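Local coordinates for sesquisabinene B synthase 2 (Santalum album, PDB 6A2A), which probably converts farnesyl diphosphate into the sesquiterpene sesquisabinene B, in a magnesium- or manganese-dependent cyclisation of the class I plant terpene synthase type, at residues 55-60 / 245-250; 130-135 / 175-180; 168-173 / 182-187. All blocks are in the same frame, centred on the assembly; numbering follows the deposited sequence.

Interaction 1 of 3, residues 55-60 / 245-250; sequences EKHLKL and AKLDFN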
loop_
_atom_site.group_PDB
_atom_site.type_symbol
_atom_site.label_atom_id
_atom_site.label_comp_id
_atom_site.label_asym_id
_atom_site.label_seq_id
_atom_site.Cartn_x
_atom_site.Cartn_y
_atom_site.Cartn_z
ATOM N N GLU A 55 0.353 10.781 25.330
ATOM C CA GLU A 55 0.949 12.122 25.095
ATOM C C GLU A 55 1.835 12.545 26.279
ATOM O O GLU A 55 2.841 13.246 26.096
ATOM C CB GLU A 55 -0.150 13.165 24.858
ATOM C CG GLU A 55 0.360 14.593 24.705
ATOM C CD GLU A 55 1.424 14.828 23.643
ATOM O OE1 GLU A 55 1.221 14.386 22.492
ATOM O OE2 GLU A 55 2.450 15.473 23.959
ATOM N N LYS A 56 1.469 12.137 27.488
ATOM C CA LYS A 56 2.214 12.570 28.667
ATOM C C LYS A 56 3.566 11.839 28.710
ATOM O O LYS A 56 4.525 12.361 29.247
ATOM C CB LYS A 56 1.387 12.361 29.940
ATOM C CG LYS A 56 1.174 10.914 30.353
ATOM C CD LYS A 56 0.820 10.740 31.807
ATOM C CE LYS A 56 0.272 9.355 32.096
ATOM N NZ LYS A 56 0.376 8.989 33.531
ATOM N N HIS A 57 3.630 10.631 28.146
ATOM C CA HIS A 57 4.888 9.893 28.026
ATOM C C HIS A 57 5.768 10.512 26.925
ATOM O O HIS A 57 6.974 10.583 27.065
ATOM C CB HIS A 57 4.574 8.408 27.819
ATOM C CG HIS A 57 3.960 7.749 29.007
ATOM N ND1 HIS A 57 3.186 6.611 28.902
ATOM C CD2 HIS A 57 4.019 8.043 30.326
ATOM C CE1 HIS A 57 2.803 6.225 30.104
ATOM N NE2 HIS A 57 3.312 7.084 30.995
ATOM N N LEU A 58 5.184 10.952 25.819
ATOM C CA LEU A 58 5.949 11.699 24.769
ATOM C C LEU A 58 6.681 12.916 25.345
ATOM O O LEU A 58 7.821 13.203 24.973
ATOM C CB LEU A 58 4.985 12.166 23.674
ATOM C CG LEU A 58 4.862 11.286 22.431
ATOM C CD1 LEU A 58 5.258 9.837 22.718
ATOM C CD2 LEU A 58 3.452 11.368 21.856
ATOM N N LYS A 59 5.990 13.692 26.173
ATOM C CA LYS A 59 6.573 14.912 26.756
ATOM C C LYS A 59 7.638 14.511 27.798
ATOM O O LYS A 59 8.703 15.080 27.822
ATOM C CB LYS A 59 5.423 15.788 27.279
ATOM C CG LYS A 59 5.800 16.984 28.142
ATOM C CD LYS A 59 5.947 18.295 27.385
ATOM C CE LYS A 59 7.213 19.046 27.750
ATOM N NZ LYS A 59 8.425 18.210 27.550
ATOM N N LEU A 60 7.383 13.482 28.596
ATOM C CA LEU A 60 8.374 12.978 29.539
ATOM C C LEU A 60 9.628 12.492 28.791
ATOM O O LEU A 60 10.766 12.705 29.250
ATOM C CB LEU A 60 7.728 11.860 30.353
ATOM C CG LEU A 60 8.610 11.169 31.389
ATOM C CD1 LEU A 60 9.080 12.130 32.483
ATOM C CD2 LEU A 60 7.856 10.002 32.002
ATOM N N ALA A 245 15.491 4.935 28.576
ATOM C CA ALA A 245 15.725 3.744 27.725
ATOM C C ALA A 245 14.430 2.965 27.489
ATOM O O ALA A 245 14.118 2.578 26.337
ATOM C CB ALA A 245 16.784 2.847 28.328
ATOM N N LYS A 246 13.629 2.808 28.531
ATOM C CA LYS A 246 12.351 2.119 28.413
ATOM C C LYS A 246 11.350 2.950 27.614
ATOM O O LYS A 246 10.569 2.417 26.807
ATOM C CB LYS A 246 11.786 1.798 29.800
ATOM C CG LYS A 246 12.642 0.837 30.616
ATOM C CD LYS A 246 12.009 0.479 31.942
ATOM C CE LYS A 246 12.815 -0.546 32.695
ATOM N NZ LYS A 246 12.233 -0.784 34.037
ATOM N N LEU A 247 11.334 4.268 27.827
ATOM C CA LEU A 247 10.380 5.114 27.165
ATOM C C LEU A 247 10.672 5.185 25.655
ATOM O O LEU A 247 9.756 5.092 24.823
ATOM C CB LEU A 247 10.485 6.500 27.825
ATOM C CG LEU A 247 9.275 7.423 27.805
ATOM C CD1 LEU A 247 8.024 6.751 28.326
ATOM C CD2 LEU A 247 9.569 8.649 28.659
ATOM N N ASP A 248 11.913 5.468 25.324
ATOM C CA ASP A 248 12.363 5.547 23.937
ATOM C C ASP A 248 12.151 4.195 23.264
ATOM O O ASP A 248 11.736 4.173 22.102
ATOM C CB ASP A 248 13.779 5.979 23.817
ATOM C CG ASP A 248 14.165 6.346 22.385
ATOM O OD1 ASP A 248 13.691 7.393 21.886
ATOM O OD2 ASP A 248 14.874 5.514 21.755
ATOM N N PHE A 249 12.394 3.105 23.982
ATOM C CA PHE A 249 12.139 1.786 23.415
ATOM C C PHE A 249 10.690 1.679 22.970
ATOM O O PHE A 249 10.408 1.329 21.817
ATOM C CB PHE A 249 12.446 0.658 24.386
ATOM C CG PHE A 249 12.519 -0.669 23.680
ATOM C CD1 PHE A 249 11.375 -1.398 23.439
ATOM C CD2 PHE A 249 13.715 -1.120 23.155
ATOM C CE1 PHE A 249 11.432 -2.568 22.706
ATOM C CE2 PHE A 249 13.769 -2.311 22.457
ATOM C CZ PHE A 249 12.633 -3.012 22.216
ATOM N N ASN A 250 9.756 2.005 23.866
ATOM C CA ASN A 250 8.354 1.910 23.529
ATOM C C ASN A 250 7.977 2.861 22.380
ATOM O O ASN A 250 7.109 2.492 21.550
ATOM C CB ASN A 250 7.463 2.141 24.751
ATOM C CG ASN A 250 7.471 1.007 25.745
ATOM O OD1 ASN A 250 8.085 -0.054 25.536
ATOM N ND2 ASN A 250 6.802 1.233 26.865
#

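Interaction 2 of 3, residues 130-135 / 175-180; sequences IMRENG and EGEDIL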
loop_
_atom_site.group_PDB
_atom_site.type_symbol
_atom_site.label_atom_id
_atom_site.label_comp_id
_atom_site.label_asym_id
_atom_site.label_seq_id
_atom_site.Cartn_x
_atom_site.Cartn_y
_atom_site.Cartn_z
ATOM N N ILE A 130 36.042 1.216 22.856
ATOM C CA ILE A 130 35.235 2.369 22.618
ATOM C C ILE A 130 35.956 3.282 21.628
ATOM O O ILE A 130 35.316 3.905 20.786
ATOM C CB ILE A 130 34.879 3.139 23.908
ATOM C CG1 ILE A 130 34.163 2.265 24.945
ATOM C CG2 ILE A 130 34.056 4.363 23.576
ATOM C CD1 ILE A 130 32.736 1.952 24.605
ATOM N N MET A 131 37.249 3.445 21.840
ATOM C CA MET A 131 38.057 4.258 20.869
ATOM C C MET A 131 37.917 3.694 19.439
ATOM O O MET A 131 37.525 4.445 18.521
ATOM C CB MET A 131 39.515 4.286 21.294
ATOM C CG MET A 131 39.786 5.092 22.570
ATOM S SD MET A 131 39.244 6.767 22.525
ATOM C CE MET A 131 39.205 7.175 24.272
ATOM N N ARG A 132 38.171 2.419 19.245
ATOM C CA ARG A 132 38.128 1.833 17.909
ATOM C C ARG A 132 36.715 1.839 17.341
ATOM O O ARG A 132 36.555 2.120 16.117
ATOM C CB ARG A 132 38.730 0.435 17.880
ATOM C CG ARG A 132 40.251 0.414 17.960
ATOM C CD ARG A 132 40.794 -0.876 17.476
ATOM N NE ARG A 132 42.244 -0.966 17.462
ATOM C CZ ARG A 132 42.942 -1.862 16.777
ATOM N NH1 ARG A 132 42.333 -2.755 15.996
ATOM N NH2 ARG A 132 44.254 -1.883 16.892
ATOM N N GLU A 133 35.691 1.579 18.145
ATOM C CA GLU A 133 34.298 1.708 17.615
ATOM C C GLU A 133 34.055 3.109 17.075
ATOM O O GLU A 133 33.164 3.312 16.250
ATOM C CB GLU A 133 33.284 1.448 18.737
ATOM C CG GLU A 133 33.277 0.018 19.191
ATOM C CD GLU A 133 32.458 -0.232 20.458
ATOM O OE1 GLU A 133 32.076 0.764 21.096
ATOM O OE2 GLU A 133 32.117 -1.414 20.709
ATOM N N ASN A 134 34.807 4.108 17.589
ATOM C CA ASN A 134 34.558 5.482 17.169
ATOM C C ASN A 134 35.647 6.008 16.228
ATOM O O ASN A 134 35.729 7.200 16.021
ATOM C CB ASN A 134 34.407 6.404 18.376
ATOM C CG ASN A 134 33.074 6.231 19.035
ATOM O OD1 ASN A 134 32.122 6.873 18.623
ATOM N ND2 ASN A 134 32.963 5.319 19.986
ATOM N N GLY A 135 36.482 5.164 15.684
ATOM C CA GLY A 135 37.355 5.593 14.611
ATOM C C GLY A 135 38.651 6.201 15.127
ATOM O O GLY A 135 39.376 6.872 14.369
ATOM N N GLU A 175 43.435 -7.785 10.941
ATOM C CA GLU A 175 44.344 -8.838 10.586
ATOM C C GLU A 175 45.761 -8.414 11.055
ATOM O O GLU A 175 46.063 -7.223 11.104
ATOM C CB GLU A 175 44.356 -9.156 9.076
ATOM C CG GLU A 175 43.097 -9.805 8.528
ATOM C CD GLU A 175 43.259 -10.195 7.053
ATOM O OE1 GLU A 175 43.367 -9.289 6.226
ATOM O OE2 GLU A 175 43.400 -11.366 6.773
ATOM N N GLY A 176 46.599 -9.385 11.250
ATOM C CA GLY A 176 47.994 -9.151 11.727
ATOM C C GLY A 176 48.075 -8.625 13.150
ATOM O O GLY A 176 49.152 -8.217 13.571
ATOM N N GLU A 177 46.980 -8.581 13.919
ATOM C CA GLU A 177 47.073 -8.119 15.312
ATOM C C GLU A 177 46.956 -9.337 16.234
ATOM O O GLU A 177 45.895 -9.641 16.863
ATOM C CB GLU A 177 46.065 -7.014 15.590
ATOM C CG GLU A 177 46.297 -5.733 14.828
ATOM C CD GLU A 177 45.339 -4.632 15.129
ATOM O OE1 GLU A 177 44.124 -4.928 15.331
ATOM O OE2 GLU A 177 45.771 -3.438 15.174
ATOM N N ASP A 178 48.087 -10.023 16.342
ATOM C CA ASP A 178 48.224 -11.309 16.957
ATOM C C ASP A 178 47.872 -11.289 18.482
ATOM O O ASP A 178 47.433 -12.311 19.021
ATOM C CB ASP A 178 49.687 -11.802 16.785
ATOM C CG ASP A 178 50.750 -10.700 17.173
ATOM O OD1 ASP A 178 50.700 -9.535 16.658
ATOM O OD2 ASP A 178 51.650 -10.982 17.996
ATOM N N ILE A 179 48.061 -10.151 19.109
ATOM C CA ILE A 179 47.846 -10.066 20.573
ATOM C C ILE A 179 46.341 -10.082 20.836
ATOM O O ILE A 179 45.890 -10.675 21.823
ATOM C CB ILE A 179 48.525 -8.855 21.214
ATOM C CG1 ILE A 179 50.039 -8.919 21.016
ATOM C CG2 ILE A 179 48.199 -8.802 22.702
ATOM C CD1 ILE A 179 50.685 -7.611 21.271
ATOM N N LEU A 180 45.576 -9.563 19.876
ATOM C CA LEU A 180 44.124 -9.592 20.066
ATOM C C LEU A 180 43.576 -10.995 19.809
ATOM O O LEU A 180 42.600 -11.369 20.479
ATOM C CB LEU A 180 43.469 -8.530 19.200
ATOM C CG LEU A 180 44.088 -7.144 19.338
ATOM C CD1 LEU A 180 43.468 -6.130 18.413
ATOM C CD2 LEU A 180 43.936 -6.675 20.776
#

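Interaction 3 of 3, residues 168-173 / 182-187; sequences EASFLG and EARTFA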
loop_
_atom_site.group_PDB
_atom_site.type_symbol
_atom_site.label_atom_id
_atom_site.label_comp_id
_atom_site.label_asym_id
_atom_site.label_seq_id
_atom_site.Cartn_x
_atom_site.Cartn_y
_atom_site.Cartn_z
ATOM N N GLU A 168 35.447 -8.815 24.942
ATOM C CA GLU A 168 34.636 -8.004 24.102
ATOM C C GLU A 168 35.524 -7.114 23.207
ATOM O O GLU A 168 35.220 -6.888 22.043
ATOM C CB GLU A 168 33.708 -7.095 24.879
ATOM C CG GLU A 168 32.653 -7.839 25.690
ATOM C CD GLU A 168 31.509 -8.460 24.886
ATOM O OE1 GLU A 168 31.678 -8.694 23.643
ATOM O OE2 GLU A 168 30.412 -8.650 25.483
ATOM N N ALA A 169 36.615 -6.612 23.781
ATOM C CA ALA A 169 37.537 -5.718 23.036
ATOM C C ALA A 169 38.244 -6.430 21.877
ATOM O O ALA A 169 38.501 -5.764 20.819
ATOM C CB ALA A 169 38.562 -5.140 23.999
ATOM N N SER A 170 38.537 -7.678 22.023
ATOM C CA SER A 170 39.315 -8.470 21.103
ATOM C C SER A 170 38.678 -8.493 19.700
ATOM O O SER A 170 39.423 -8.575 18.705
ATOM C CB SER A 170 39.582 -9.846 21.581
ATOM O OG SER A 170 38.440 -10.685 21.521
ATOM N N PHE A 171 37.375 -8.304 19.669
ATOM C CA PHE A 171 36.578 -8.427 18.416
ATOM C C PHE A 171 36.706 -7.170 17.577
ATOM O O PHE A 171 36.178 -7.123 16.427
ATOM C CB PHE A 171 35.117 -8.790 18.712
ATOM C CG PHE A 171 35.024 -10.206 19.165
ATOM C CD1 PHE A 171 34.934 -11.260 18.273
ATOM C CD2 PHE A 171 35.085 -10.498 20.524
ATOM C CE1 PHE A 171 34.934 -12.563 18.695
ATOM C CE2 PHE A 171 35.061 -11.811 20.927
ATOM C CZ PHE A 171 35.006 -12.841 20.045
ATOM N N LEU A 172 37.364 -6.162 18.102
ATOM C CA LEU A 172 37.601 -4.924 17.344
ATOM C C LEU A 172 38.963 -4.994 16.631
ATOM O O LEU A 172 39.386 -4.021 16.021
ATOM C CB LEU A 172 37.483 -3.696 18.246
ATOM C CG LEU A 172 36.117 -3.041 18.369
ATOM C CD1 LEU A 172 35.683 -2.406 17.063
ATOM C CD2 LEU A 172 35.074 -4.018 18.918
ATOM N N GLY A 173 39.611 -6.119 16.723
ATOM C CA GLY A 173 40.925 -6.362 16.135
ATOM C C GLY A 173 40.902 -6.454 14.605
ATOM O O GLY A 173 39.866 -6.668 13.964
ATOM N N GLU A 182 45.271 -13.692 20.576
ATOM C CA GLU A 182 45.673 -14.371 21.828
ATOM C C GLU A 182 44.673 -13.988 22.952
ATOM O O GLU A 182 44.329 -14.860 23.804
ATOM C CB GLU A 182 47.071 -13.924 22.260
ATOM C CG GLU A 182 48.226 -14.603 21.528
ATOM C CD GLU A 182 49.581 -13.872 21.542
ATOM O OE1 GLU A 182 49.727 -12.825 22.218
ATOM O OE2 GLU A 182 50.487 -14.330 20.818
ATOM N N ALA A 183 44.292 -12.717 23.009
ATOM C CA ALA A 183 43.355 -12.197 24.020
ATOM C C ALA A 183 42.021 -12.922 23.899
ATOM O O ALA A 183 41.409 -13.367 24.885
ATOM C CB ALA A 183 43.162 -10.729 23.844
ATOM N N ARG A 184 41.556 -13.067 22.666
ATOM C CA ARG A 184 40.292 -13.795 22.449
ATOM C C ARG A 184 40.381 -15.243 22.928
ATOM O O ARG A 184 39.475 -15.722 23.658
ATOM C CB ARG A 184 39.871 -13.759 20.972
ATOM C CG ARG A 184 38.617 -14.577 20.693
ATOM C CD ARG A 184 38.271 -14.736 19.208
ATOM N NE ARG A 184 39.292 -15.547 18.565
ATOM C CZ ARG A 184 39.322 -16.869 18.586
ATOM N NH1 ARG A 184 38.375 -17.549 19.209
ATOM N NH2 ARG A 184 40.302 -17.524 17.979
ATOM N N THR A 185 41.429 -15.980 22.566
ATOM C CA THR A 185 41.567 -17.357 22.929
ATOM C C THR A 185 41.671 -17.470 24.468
ATOM O O THR A 185 41.018 -18.314 25.046
ATOM C CB THR A 185 42.805 -17.990 22.256
ATOM O OG1 THR A 185 42.591 -17.935 20.840
ATOM C CG2 THR A 185 43.017 -19.439 22.635
ATOM N N PHE A 186 42.425 -16.587 25.077
ATOM C CA PHE A 186 42.674 -16.651 26.524
ATOM C C PHE A 186 41.370 -16.322 27.269
ATOM O O PHE A 186 40.969 -17.126 28.092
ATOM C CB PHE A 186 43.765 -15.666 26.917
ATOM C CG PHE A 186 43.983 -15.538 28.397
ATOM C CD1 PHE A 186 44.714 -16.500 29.076
ATOM C CD2 PHE A 186 43.499 -14.445 29.068
ATOM C CE1 PHE A 186 44.938 -16.358 30.438
ATOM C CE2 PHE A 186 43.749 -14.296 30.419
ATOM C CZ PHE A 186 44.468 -15.259 31.088
ATOM N N ALA A 187 40.754 -15.209 26.927
ATOM C CA ALA A 187 39.528 -14.728 27.628
ATOM C C ALA A 187 38.380 -15.713 27.431
ATOM O O ALA A 187 37.639 -16.011 28.431
ATOM C CB ALA A 187 39.121 -13.367 27.189
#

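Interaction 1 of 3, residues 55-60 / 245-250
A first torsion of -154° swings CG of Leu247 to the far side of the CA-CB bond from its own N; that bond points from helix 239-270 toward helix 55-73, where His57 and Leu60, one turn apart, receive the isobutyl group. The two methyls divide the work. CD1 lies against the first carbon of the histidine side chain, 3.9 Å from His57 CB, and meets the imidazole obliquely. CD2 settles against the backbone, 3.6 Å from His57 O, while also touching Leu60. The branch point of Leu60, its CG, is 3.8 Å from Leu247 CD2; the two leucine side chains cross at about a right angle, so that one methyl of Leu247 fits against CB, CG and CD2 of Leu60. His57 and Leu247 have the closest CA atoms, 7.3 Å apart.

The C-terminal tail adds to the packing, with Leu247 lying on Leu563 and Leu60 on Glu565. Asp248, next to Leu247, bonds instead to Tyr95 and Gln96, tying the same helix to a different part of the N-terminal domain. No hydrogen bond or ion pair spans the segments, and contact rests on a single buried leucine. Across these segments the contact is thus purely dispersive, and nothing in it fixes the rotation of one helix about the other by a directional bond.

Interaction 2 of 3, residues 130-135 / 175-180
Arg132 and Glu177 approach from opposite directions and meet end-on in a bidentate salt bridge within the largely alpha-helical N-terminal domain of this terpene synthase. The arginine leaves the last turn of helix 121-133, which Gly135 ends in a Schellman motif; the glutamate occupies the N-cap position of helix 178-192. Both chains are stretched out, Arg132 from CG to NE and Glu177 beyond CG, and together they span backbones whose nearest CA atoms, those of Arg132 and Leu180, are 13.1 Å apart. NH1 and NH2 of Arg132 each take one carboxylate oxygen, and both oxygens lie near the guanidinium plane. The two flat groups are turned 36° apart. Glu177 OE1 accepts through its syn lone pair, whereas OE2 is met on the syn side but 26° out of the carboxylate plane.

Arg132 also donates to Leu172 O and Val138 O and forms a cation-pi contact with Trp174. The guanidinium, with the backbone N-H of Trp174 at OE1, would probably favour the ionised glutamate; the two carbonyls and the indole probably stabilise the buried arginine in turn. Of the two bridging bonds, Arg132 NH2 to Glu177 OE2 is the shorter and straighter, at 2.8 Å and 166°.

Interaction 3 of 3, residues 168-173 / 182-187
Ser170 and Phe171, in the type I turn from Ser170 to Gly173, pack against helix 178-192. Ser170 comes first and lies close to the opposing backbone, its CA 5.6 Å from that of Arg184. Its CB faces Ala183 CB at 4.3 Å. The hydroxyl, placed between the backbone N and the carbonyl carbon (chi1 73°), rests against the root of the arginine, with Ser170 OG 3.4 Å from Arg184 CB. That oxygen is bonded to Tyr167 O, one turn back, so it meets Arg184 only by packing.

Next along the chain, Phe171 brings the far end of its ring, CZ and CE1, obliquely against CD of the same arginine, the two side chains crossing at about a right angle; Phe171 CZ is 3.9 Å from Arg184 CD. The ring and guanidinium planes stand 61° apart. A bend at chi3 (67°) turns the arginine's end away from its extended course just beyond the contact. Phe171 also sits edge-to-face with Tyr167 and Trp217. Gly173 then closes the turn through its N to Ser170 O.

Around this corner, helix 121-133 packs on Ala169 and Leu172, while Ala183 and Glu182 of helix 178-192 rest on Phe152 of the short strand 151-152.

In the fold
Interactions 2 and 3 are neighbours, their centres 9 Å apart, and both draw on helix 178-192: interaction 2 uses its N-terminal cap, interaction 3 its following turns. Along the chain their segments alternate. Direct contacts make them one junction: Arg132 NH1 probably bonds to Leu172 O, and Leu180 packs on Gly173 and Ser170, with Leu180 CD1 3.4 Å from Gly173 CA. Interaction 1 stands apart, its centre about 36 Å from that of interaction 2 and 37 Å from that of interaction 3; the chain between its segments contains both. Interactions 2 and 3 tie helices within the N-terminal domain, whereas interaction 1 joins its early helix 55-73 to the much later helix 239-270. All lie away from the magnesium-binding residues Asp316, Asp320, Glu394 and Asn460.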